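Local coordinates for TRNA threonylcarbamoyladenosine dehydratase (Escherichia coli, PDB 4D7A), which catalyses the ATP-dependent dehydration of threonylcarbamoyladenosine at position 37 of tRNAs to its cyclic form and can accept sulfur from the desulfurase CsdA in vitro, at residues H32-G37 with T58-D63; K85-A90 with V102-D107. All coordinates share one frame; numbering follows the deposited sequence.

Overall arrangement
From the N terminus, strand 32-36 runs into the glycine-rich turn, helix 42-51 returns along the sheet, and strand 56-60 comes back beside the first: interaction 1 closes this beta-alpha-beta unit across the 20 residues between its segments. Further on, helix 85-96 leads to strand 101-105, and interaction 2 closes that shorter loop of 11 residues by laying the helix on the strand. The two contacts follow in series, neither nesting nor crossing. They join because strand 101-105 pairs with strand 56-60, Leu-59 O lying 2.8 Å from Val-105 N. Their centres are about 7 Å apart, and residues of both hold the ribose of AMP.

Interaction 1 of 2, residues H32-G37 with T58-D63; sequences HICVVG and TLIDMD. With AMP (adenosine monophosphate), chain K.
Parallel beta pairing joins strand 32-36 to strand 58-60 in the Rossmann-like core of this ThiF-family enzyme, with the loops that follow both reaching AMP. The axes of the two short strands approach to 4.8 Å at 14°, and four backbone bonds set the register, from Thr-58 N to Ile-33 O through to Gly-37 N on Ile-60 O (2.9 Å). At the N-terminal end, His-32 NE2 meets Thr-58 OG1 at 2.7 Å, the hydroxyl lying at the ring edge; with CG anti to the backbone N (chi1 -170°), the imidazole reaches over to the other strand. One face carries Cys-34, whose SG rests on Ile-60 CD1 at 3.6 Å, and Val-36, whose CG1 touches adenine C2 of AMP at 3.5 Å. Past the strand ends, Asp-61 OD2 accepts from ribose O3' (2.6 Å), while OD1 lies 2.6 Å from O2' and also accepts from Asp-63 N, which comes from above the carboxylate plane, an Asx turn. Gly-37 CA packs 3.5 Å from AMP N3, where a side chain would crowd the ribose O4'. On the opposite face, Val-35 and Leu-59 pack against helix 42-51; strands 124-127 and 101-105 flank the pair in the sheet.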
# COMPACT_ATOMS: atom_id res chain seq x y z
N HIS B 32 21.02 6.02 -1.71
CA HIS B 32 20.46 7.18 -1.04
C HIS B 32 19.31 7.68 -1.88
O HIS B 32 19.52 8.17 -2.99
CB HIS B 32 21.52 8.27 -0.84
CG HIS B 32 21.07 9.39 0.05
ND1 HIS B 32 21.90 10.44 0.40
CD2 HIS B 32 19.89 9.62 0.67
CE1 HIS B 32 21.24 11.27 1.19
NE2 HIS B 32 20.02 10.79 1.38
N ILE B 33 18.09 7.55 -1.38
CA ILE B 33 16.94 7.93 -2.17
C ILE B 33 16.23 9.10 -1.51
O ILE B 33 16.10 9.16 -0.29
CB ILE B 33 15.99 6.72 -2.39
CG1 ILE B 33 16.71 5.71 -3.30
CG2 ILE B 33 14.65 7.15 -3.00
CD1 ILE B 33 15.93 4.48 -3.67
N CYS B 34 15.80 10.03 -2.34
CA CYS B 34 15.12 11.24 -1.89
C CYS B 34 13.63 11.13 -2.21
O CYS B 34 13.27 10.88 -3.37
CB CYS B 34 15.70 12.46 -2.59
SG CYS B 34 15.00 14.04 -2.04
N VAL B 35 12.79 11.35 -1.21
CA VAL B 35 11.34 11.44 -1.45
C VAL B 35 10.91 12.87 -1.25
O VAL B 35 11.09 13.43 -0.16
CB VAL B 35 10.53 10.54 -0.51
CG1 VAL B 35 9.05 10.56 -0.91
CG2 VAL B 35 11.05 9.11 -0.57
N VAL B 36 10.35 13.47 -2.30
CA VAL B 36 9.88 14.86 -2.21
C VAL B 36 8.36 14.89 -2.12
O VAL B 36 7.65 14.51 -3.07
CB VAL B 36 10.33 15.70 -3.42
CG1 VAL B 36 10.05 17.17 -3.12
CG2 VAL B 36 11.82 15.50 -3.69
N GLY B 37 7.86 15.34 -0.98
CA GLY B 37 6.44 15.33 -0.68
C GLY B 37 6.11 14.08 0.12
O GLY B 37 6.16 12.98 -0.41
N THR B 58 16.30 10.60 2.21
CA THR B 58 16.05 12.00 2.52
C THR B 58 14.57 12.29 2.29
O THR B 58 13.99 11.84 1.28
CB THR B 58 16.91 12.95 1.66
OG1 THR B 58 18.29 12.80 2.02
CG2 THR B 58 16.49 14.41 1.88
N LEU B 59 13.95 13.01 3.23
CA LEU B 59 12.54 13.38 3.14
C LEU B 59 12.42 14.90 3.04
O LEU B 59 12.95 15.62 3.90
CB LEU B 59 11.76 12.91 4.37
CG LEU B 59 11.88 11.43 4.73
CD1 LEU B 59 11.07 11.16 5.99
CD2 LEU B 59 11.38 10.56 3.56
N ILE B 60 11.73 15.37 2.01
CA ILE B 60 11.57 16.82 1.82
C ILE B 60 10.10 17.23 1.83
O ILE B 60 9.34 16.86 0.93
CB ILE B 60 12.24 17.32 0.52
CG1 ILE B 60 13.68 16.81 0.43
CG2 ILE B 60 12.17 18.86 0.44
CD1 ILE B 60 14.51 17.39 -0.74
N ASP B 61 9.71 17.99 2.85
CA ASP B 61 8.35 18.50 2.99
C ASP B 61 8.36 19.54 4.10
O ASP B 61 9.13 19.40 5.05
CB ASP B 61 7.36 17.37 3.35
CG ASP B 61 5.93 17.67 2.93
OD1 ASP B 61 5.49 18.85 3.00
OD2 ASP B 61 5.22 16.71 2.55
N MET B 62 7.53 20.59 4.00
CA MET B 62 7.47 21.57 5.08
C MET B 62 6.12 21.50 5.79
O MET B 62 5.88 22.25 6.74
CB MET B 62 7.71 23.01 4.57
CG MET B 62 8.20 23.98 5.66
SD MET B 62 8.36 25.74 5.24
CE MET B 62 9.35 25.73 3.77
N ASP B 63 5.22 20.62 5.34
CA ASP B 63 3.87 20.58 5.90
C ASP B 63 3.78 19.85 7.23
O ASP B 63 4.65 19.05 7.58
CB ASP B 63 2.88 19.94 4.91
CG ASP B 63 2.35 20.93 3.90
OD1 ASP B 63 2.79 22.10 3.92
OD2 ASP B 63 1.50 20.54 3.08
P AMP K . -1.54 14.97 -0.69
O1P AMP K . -1.90 13.55 -0.38
O2P AMP K . -2.30 15.95 0.18
O3P AMP K . -1.64 15.34 -2.16
O5' AMP K . 0.01 15.13 -0.29
C5' AMP K . 0.87 16.08 -0.94
C4' AMP K . 2.15 16.35 -0.16
O4' AMP K . 3.17 16.96 -1.02
C3' AMP K . 1.99 17.28 1.05
O3' AMP K . 2.61 16.71 2.20
C2' AMP K . 2.75 18.54 0.64
O2' AMP K . 3.31 19.30 1.69
C1' AMP K . 3.83 17.97 -0.27
N9 AMP K . 4.45 18.98 -1.14
C8 AMP K . 3.76 19.85 -1.91
N7 AMP K . 4.58 20.71 -2.56
C5 AMP K . 5.84 20.42 -2.20
C6 AMP K . 7.19 20.94 -2.53
N6 AMP K . 7.35 21.97 -3.38
N1 AMP K . 8.26 20.37 -1.96
C2 AMP K . 8.12 19.34 -1.08
N3 AMP K . 6.93 18.81 -0.73
C4 AMP K . 5.76 19.29 -1.24

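Interaction 2 of 2, residues K85-A90 with V102-D107; sequences KAEVMA and VTVVDD. With AMP (adenosine monophosphate), chain K.
Val-104 packs against Ala-86 and Ala-90 where a helix lies on the outermost strand, within this chain, of the Rossmann-like sheet, in the beta-alpha-beta unit of strand 56-60, helix 85-96 and strand 101-105, whose two strands are parallel neighbours. The axes of helix 85-90 and strand 102-105 approach to 8.3 Å at 171°, so the two run nearly antiparallel. Small side chains on the helix permit this spacing: Ala-86 and Ala-90, one turn apart, both point their CB toward the strand.

Val-104 has the most surface buried, and its two methyls divide the work. CG1, anti to the backbone N (chi1 169°), meets Ala-86 CB at 3.7 Å, while CG2 meets Ala-90 CB at 3.6 Å. The branched side chain thus spans the two alanines. Ala-90 gains a second neighbour two residues back along the strand, its CB touching Val-102 CG1 at 3.7 Å. At the more exposed margin, Glu-87 bends at chi2 (58°) and brings OE1 against Val-104 CG2, the two side chains crossing at about a right angle. All these contacts between helix and strand are van der Waals in kind; Glu-87 OE2 forms a long, weak ion pair with Arg-94.

Met-89, on another side of the helix, packs on Leu-59 and Ala-46, which ties the helix to the neighbouring strand and to helix 42-51. Lys-85, at the start of the helix, takes no part in the packing on the strand and serves the AMP pocket instead. Extended beyond CG, its chain carries NZ to 2.8 Å from AMP O3', to which it donates, and NZ also bonds to Gln-73 OE1. A methionine in its place would probably leave the ribose O3' without this donor and Gln-73 OE1 without this partner. The lysine CD lies 3.6 Å from AMP O3'.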
# COMPACT_ATOMS: atom_id res chain seq x y z
N LYS B 85 5.37 16.68 9.22
CA LYS B 85 5.24 15.40 8.55
C LYS B 85 6.56 14.67 8.34
O LYS B 85 6.68 13.47 8.61
CB LYS B 85 4.59 15.56 7.18
CG LYS B 85 3.14 15.89 7.18
CD LYS B 85 2.66 15.96 5.73
CE LYS B 85 1.18 16.27 5.66
NZ LYS B 85 0.71 16.22 4.26
N ALA B 86 7.55 15.40 7.82
CA ALA B 86 8.83 14.78 7.48
C ALA B 86 9.55 14.27 8.72
O ALA B 86 10.14 13.18 8.69
CB ALA B 86 9.70 15.76 6.72
N GLU B 87 9.47 15.02 9.81
CA GLU B 87 10.11 14.61 11.06
C GLU B 87 9.40 13.40 11.67
O GLU B 87 10.04 12.48 12.19
CB GLU B 87 10.14 15.76 12.06
CG GLU B 87 10.96 15.44 13.28
CD GLU B 87 12.39 15.08 12.92
OE1 GLU B 87 12.92 15.69 11.96
OE2 GLU B 87 12.97 14.18 13.56
N VAL B 88 8.06 13.40 11.63
CA VAL B 88 7.28 12.25 12.08
C VAL B 88 7.66 11.00 11.29
O VAL B 88 7.86 9.91 11.85
CB VAL B 88 5.77 12.50 11.94
CG1 VAL B 88 5.00 11.22 12.23
CG2 VAL B 88 5.32 13.60 12.89
N MET B 89 7.76 11.15 9.97
CA MET B 89 8.08 10.02 9.12
C MET B 89 9.51 9.55 9.39
O MET B 89 9.79 8.36 9.40
CB MET B 89 7.87 10.38 7.65
CG MET B 89 7.79 9.17 6.72
SD MET B 89 6.34 8.17 7.10
CE MET B 89 6.93 6.52 6.68
N ALA B 90 10.43 10.47 9.63
CA ALA B 90 11.79 10.11 9.91
C ALA B 90 11.90 9.28 11.17
O ALA B 90 12.61 8.34 11.22
CB ALA B 90 12.64 11.33 10.05
N VAL B 102 18.71 8.80 7.97
CA VAL B 102 17.58 9.59 7.51
C VAL B 102 17.85 11.09 7.63
O VAL B 102 18.24 11.58 8.69
CB VAL B 102 16.30 9.27 8.30
CG1 VAL B 102 15.12 10.00 7.69
CG2 VAL B 102 16.06 7.77 8.31
N THR B 103 17.62 11.80 6.54
CA THR B 103 17.81 13.23 6.53
C THR B 103 16.46 13.89 6.31
O THR B 103 15.70 13.49 5.43
CB THR B 103 18.81 13.65 5.44
OG1 THR B 103 20.05 12.94 5.62
CG2 THR B 103 19.08 15.15 5.49
N VAL B 104 16.16 14.91 7.10
CA VAL B 104 14.94 15.67 6.89
C VAL B 104 15.28 17.04 6.34
O VAL B 104 16.11 17.74 6.90
CB VAL B 104 14.14 15.82 8.21
CG1 VAL B 104 13.01 16.84 8.05
CG2 VAL B 104 13.59 14.48 8.66
N VAL B 105 14.64 17.40 5.24
CA VAL B 105 14.71 18.76 4.72
C VAL B 105 13.35 19.41 4.94
O VAL B 105 12.38 19.08 4.25
CB VAL B 105 15.07 18.80 3.22
CG1 VAL B 105 15.01 20.23 2.68
CG2 VAL B 105 16.44 18.18 2.99
N ASP B 106 13.28 20.32 5.90
CA ASP B 106 12.03 20.98 6.27
C ASP B 106 11.83 22.20 5.37
O ASP B 106 12.06 23.34 5.79
CB ASP B 106 12.07 21.36 7.75
CG ASP B 106 10.80 22.03 8.22
OD1 ASP B 106 9.72 21.74 7.66
OD2 ASP B 106 10.88 22.85 9.16
N ASP B 107 11.41 21.95 4.13
CA ASP B 107 11.35 22.97 3.09
C ASP B 107 10.53 22.44 1.92
O ASP B 107 10.24 21.24 1.86
CB ASP B 107 12.77 23.34 2.62
CG ASP B 107 12.86 24.75 1.99
OD1 ASP B 107 11.83 25.44 1.87
OD2 ASP B 107 13.98 25.16 1.60
P AMP K . -1.54 14.97 -0.69
O1P AMP K . -1.90 13.55 -0.38
O2P AMP K . -2.30 15.95 0.18
O3P AMP K . -1.64 15.34 -2.16
O5' AMP K . 0.01 15.13 -0.29
C5' AMP K . 0.87 16.08 -0.94
C4' AMP K . 2.15 16.35 -0.16
O4' AMP K . 3.17 16.96 -1.02
C3' AMP K . 1.99 17.28 1.05
O3' AMP K . 2.61 16.71 2.20
C2' AMP K . 2.75 18.54 0.64
O2' AMP K . 3.31 19.30 1.69
C1' AMP K . 3.83 17.97 -0.27
N9 AMP K . 4.45 18.98 -1.14
C8 AMP K . 3.76 19.85 -1.91
N7 AMP K . 4.58 20.71 -2.56
C5 AMP K . 5.84 20.42 -2.20
C6 AMP K . 7.19 20.94 -2.53
N6 AMP K . 7.35 21.97 -3.38
N1 AMP K . 8.26 20.37 -1.96
C2 AMP K . 8.12 19.34 -1.08
N3 AMP K . 6.93 18.81 -0.73
C4 AMP K . 5.76 19.29 -1.24